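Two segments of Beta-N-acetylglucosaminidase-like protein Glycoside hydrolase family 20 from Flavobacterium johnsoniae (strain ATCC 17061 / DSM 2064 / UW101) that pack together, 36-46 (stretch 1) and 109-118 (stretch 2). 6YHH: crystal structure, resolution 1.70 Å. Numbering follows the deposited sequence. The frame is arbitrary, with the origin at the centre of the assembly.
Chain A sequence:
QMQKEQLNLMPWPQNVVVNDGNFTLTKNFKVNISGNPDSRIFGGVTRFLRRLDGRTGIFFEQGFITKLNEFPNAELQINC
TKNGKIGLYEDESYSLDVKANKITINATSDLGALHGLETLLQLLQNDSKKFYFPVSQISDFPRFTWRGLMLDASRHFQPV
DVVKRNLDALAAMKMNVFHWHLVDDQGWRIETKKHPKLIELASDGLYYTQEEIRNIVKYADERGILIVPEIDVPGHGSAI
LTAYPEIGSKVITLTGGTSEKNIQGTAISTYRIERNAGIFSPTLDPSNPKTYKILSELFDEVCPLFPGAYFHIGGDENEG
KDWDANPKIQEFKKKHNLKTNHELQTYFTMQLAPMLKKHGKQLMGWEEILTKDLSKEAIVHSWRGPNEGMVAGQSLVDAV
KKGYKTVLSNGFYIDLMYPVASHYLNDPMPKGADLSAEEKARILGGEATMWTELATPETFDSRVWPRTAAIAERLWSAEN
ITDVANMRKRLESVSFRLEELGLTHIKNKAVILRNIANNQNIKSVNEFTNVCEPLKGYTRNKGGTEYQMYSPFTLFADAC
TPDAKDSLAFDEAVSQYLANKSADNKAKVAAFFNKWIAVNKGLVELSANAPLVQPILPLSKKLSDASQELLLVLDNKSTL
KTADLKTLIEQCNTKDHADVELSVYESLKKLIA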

# COMPACT_ATOMS: atom_id res chain seq x y z
N ASN A 36 21.46 -17.93 23.05
CA ASN A 36 20.24 -18.75 23.12
C ASN A 36 19.00 -17.85 22.96
O ASN A 36 18.15 -17.81 23.80
CB ASN A 36 20.13 -19.59 24.40
CG ASN A 36 18.94 -20.50 24.43
OD1 ASN A 36 18.50 -20.99 23.42
ND2 ASN A 36 18.36 -20.69 25.61
N PRO A 37 18.94 -17.18 21.82
CA PRO A 37 17.66 -16.42 21.52
C PRO A 37 16.48 -17.30 21.14
O PRO A 37 16.64 -18.46 20.69
CB PRO A 37 18.04 -15.66 20.26
CG PRO A 37 19.03 -16.57 19.57
CD PRO A 37 19.88 -17.16 20.69
N ASP A 38 15.29 -16.72 21.26
CA ASP A 38 14.11 -17.27 20.65
C ASP A 38 14.27 -17.18 19.16
O ASP A 38 14.96 -16.28 18.67
CB ASP A 38 12.82 -16.51 21.13
CG ASP A 38 11.58 -17.08 20.55
OD1 ASP A 38 10.96 -18.00 21.16
OD2 ASP A 38 11.17 -16.61 19.42
N SER A 39 13.66 -18.11 18.41
CA SER A 39 13.77 -18.11 16.94
C SER A 39 13.26 -16.86 16.23
O SER A 39 13.61 -16.61 15.08
CB SER A 39 13.05 -19.33 16.35
OG SER A 39 11.68 -19.36 16.71
N ARG A 40 12.49 -16.01 16.91
CA ARG A 40 12.08 -14.72 16.29
C ARG A 40 13.24 -13.85 15.92
O ARG A 40 13.17 -12.96 15.08
CB ARG A 40 11.14 -13.96 17.22
CG ARG A 40 11.76 -13.37 18.49
CD ARG A 40 10.80 -12.52 19.36
NE ARG A 40 9.64 -13.30 19.81
CZ ARG A 40 9.59 -14.08 20.88
NH1 ARG A 40 10.66 -14.14 21.69
NH2 ARG A 40 8.53 -14.81 21.11
N ILE A 41 14.42 -14.17 16.49
CA ILE A 41 15.58 -13.36 16.15
C ILE A 41 15.95 -13.50 14.65
O ILE A 41 16.52 -12.56 14.06
CB ILE A 41 16.81 -13.72 17.08
CG1 ILE A 41 17.96 -12.75 16.93
CG2 ILE A 41 17.33 -15.10 16.70
CD1 ILE A 41 17.70 -11.31 17.35
N PHE A 42 15.67 -14.65 14.04
CA PHE A 42 16.15 -14.92 12.66
C PHE A 42 15.49 -14.01 11.61
O PHE A 42 16.15 -13.38 10.83
CB PHE A 42 16.04 -16.40 12.31
CG PHE A 42 16.89 -17.27 13.24
CD1 PHE A 42 18.25 -17.04 13.38
CD2 PHE A 42 16.27 -18.22 14.02
CE1 PHE A 42 19.02 -17.84 14.27
CE2 PHE A 42 17.02 -19.02 14.89
CZ PHE A 42 18.36 -18.79 15.01
N GLY A 43 14.18 -13.93 11.69
CA GLY A 43 13.48 -13.04 10.74
C GLY A 43 13.87 -11.61 11.04
O GLY A 43 13.99 -10.78 10.09
N GLY A 44 13.95 -11.24 12.30
CA GLY A 44 14.32 -9.82 12.63
C GLY A 44 15.65 -9.40 12.10
O GLY A 44 15.82 -8.27 11.65
N VAL A 45 16.66 -10.29 12.19
CA VAL A 45 17.99 -10.03 11.65
C VAL A 45 17.96 -9.99 10.13
O VAL A 45 18.57 -9.11 9.51
CB VAL A 45 19.06 -11.03 12.22
CG1 VAL A 45 20.39 -10.80 11.54
CG2 VAL A 45 19.22 -10.78 13.70
N THR A 46 17.20 -10.88 9.54
CA THR A 46 17.07 -10.86 8.06
C THR A 46 16.46 -9.55 7.58
O THR A 46 16.97 -8.91 6.65
CB THR A 46 16.20 -12.08 7.61
OG1 THR A 46 16.79 -13.34 8.08
CG2 THR A 46 16.13 -12.09 6.08
N SER A 109 17.81 -11.00 26.05
CA SER A 109 17.05 -11.90 25.17
C SER A 109 16.95 -11.27 23.74
O SER A 109 17.44 -10.17 23.48
CB SER A 109 15.67 -12.23 25.70
OG SER A 109 14.79 -11.13 25.41
N ASP A 110 16.41 -12.03 22.81
CA ASP A 110 16.10 -11.54 21.47
C ASP A 110 15.23 -10.27 21.53
O ASP A 110 15.29 -9.48 20.61
CB ASP A 110 15.38 -12.61 20.67
CG ASP A 110 14.35 -13.26 21.49
OD1 ASP A 110 14.73 -14.20 22.26
OD2 ASP A 110 13.17 -12.87 21.48
N LEU A 111 14.44 -10.01 22.56
CA LEU A 111 13.58 -8.81 22.57
C LEU A 111 14.46 -7.56 22.60
O LEU A 111 14.28 -6.62 21.80
CB LEU A 111 12.62 -8.82 23.72
CG LEU A 111 11.63 -9.95 23.77
CD1 LEU A 111 10.82 -9.83 25.01
CD2 LEU A 111 10.71 -10.03 22.57
N GLY A 112 15.45 -7.52 23.48
CA GLY A 112 16.41 -6.44 23.47
C GLY A 112 17.24 -6.36 22.21
O GLY A 112 17.53 -5.28 21.70
N ALA A 113 17.64 -7.50 21.67
CA ALA A 113 18.41 -7.46 20.41
C ALA A 113 17.61 -6.89 19.24
O ALA A 113 18.15 -6.16 18.44
CB ALA A 113 18.96 -8.80 20.06
N LEU A 114 16.33 -7.27 19.15
CA LEU A 114 15.46 -6.69 18.12
C LEU A 114 15.41 -5.17 18.24
O LEU A 114 15.47 -4.45 17.27
CB LEU A 114 14.06 -7.27 18.17
CG LEU A 114 13.96 -8.72 17.74
CD1 LEU A 114 12.57 -9.21 17.93
CD2 LEU A 114 14.42 -8.94 16.31
N HIS A 115 15.32 -4.67 19.46
CA HIS A 115 15.34 -3.25 19.68
C HIS A 115 16.66 -2.65 19.23
O HIS A 115 16.76 -1.56 18.62
CB HIS A 115 15.10 -2.89 21.18
CG HIS A 115 13.76 -3.27 21.73
ND1 HIS A 115 12.57 -3.21 21.00
CD2 HIS A 115 13.41 -3.69 22.97
CE1 HIS A 115 11.56 -3.58 21.77
NE2 HIS A 115 12.05 -3.85 22.98
N GLY A 116 17.75 -3.33 19.58
CA GLY A 116 19.06 -2.79 19.23
C GLY A 116 19.29 -2.68 17.76
O GLY A 116 20.02 -1.79 17.31
N LEU A 117 18.69 -3.61 16.99
CA LEU A 117 18.80 -3.49 15.55
C LEU A 117 18.15 -2.19 15.03
O LEU A 117 18.65 -1.55 14.09
CB LEU A 117 18.16 -4.69 14.88
CG LEU A 117 18.84 -6.06 15.08
CD1 LEU A 117 17.89 -7.12 14.50
CD2 LEU A 117 20.21 -6.01 14.49
N GLU A 118 17.07 -1.76 15.68
CA GLU A 118 16.41 -0.50 15.30
C GLU A 118 17.27 0.69 15.63
O GLU A 118 17.38 1.61 14.86
CB GLU A 118 15.06 -0.34 15.96
CG GLU A 118 14.09 -1.47 15.57
CD GLU A 118 13.71 -1.49 14.09
OE1 GLU A 118 13.93 -0.48 13.36
OE2 GLU A 118 13.09 -2.53 13.71

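Two helical segments, 69 or more residues apart in sequence wherever they touch, run side by side in nearly the same direction (4° between axes, 10.0 Å at closest approach) and bury 413 Å² between them. Polar contacts gather at their N-terminal ends, around Asp 110, whose CA-to-CB bond points toward stretch 1 and which has the largest covered area of any residue here, 90 Å². Its two carboxylate oxygens take different donors. OD1 of Asp 110 accepts from the backbone N of Asp 38 at 2.8 Å (160°), satisfying an amide in the loop before the helix; OD2 of Asp 110 accepts from NH1 of Arg 40 at 2.8 Å (164°), a salt bridge made near the guanidinium plane. OD1 is also hydrogen-bonded elsewhere in the structure, as are NE, NH1 and NH2 of Arg 40, so these buried polar atoms do not depend on this contact alone. Asp 38 serves its own helix: its OD2 caps N of Arg 40 at 2.9 Å, and the same OD2 lies 3.4 Å from Arg 40 NH1, but well out of the guanidinium plane, so that second contact is one of charge alone. In stretch 2, Ser 109 takes the N-cap, its OG accepting from Leu 111 N at 3.1 Å.

Beyond the carboxylate the contact turns apolar. The aliphatic part of Arg 40 contributes, with CD 4.0 Å from Leu 114 CD1. Ile 41 (chi1 t, chi2 p) brings CD1 to 3.9 Å from Ala 113 CB and 4.2 Å from Leu 114 CD2. Gly 44 leaves room for Leu 114: its CA lies 3.8 Å from Leu 114 CD2, and an ideal CB on Gly 44 would clash at 2.3 Å from Leu 114 CD2. Farther along, Leu 117 CD1 packs 3.7 Å from Gly 44 O and 4.0 Å from Val 45 CG2.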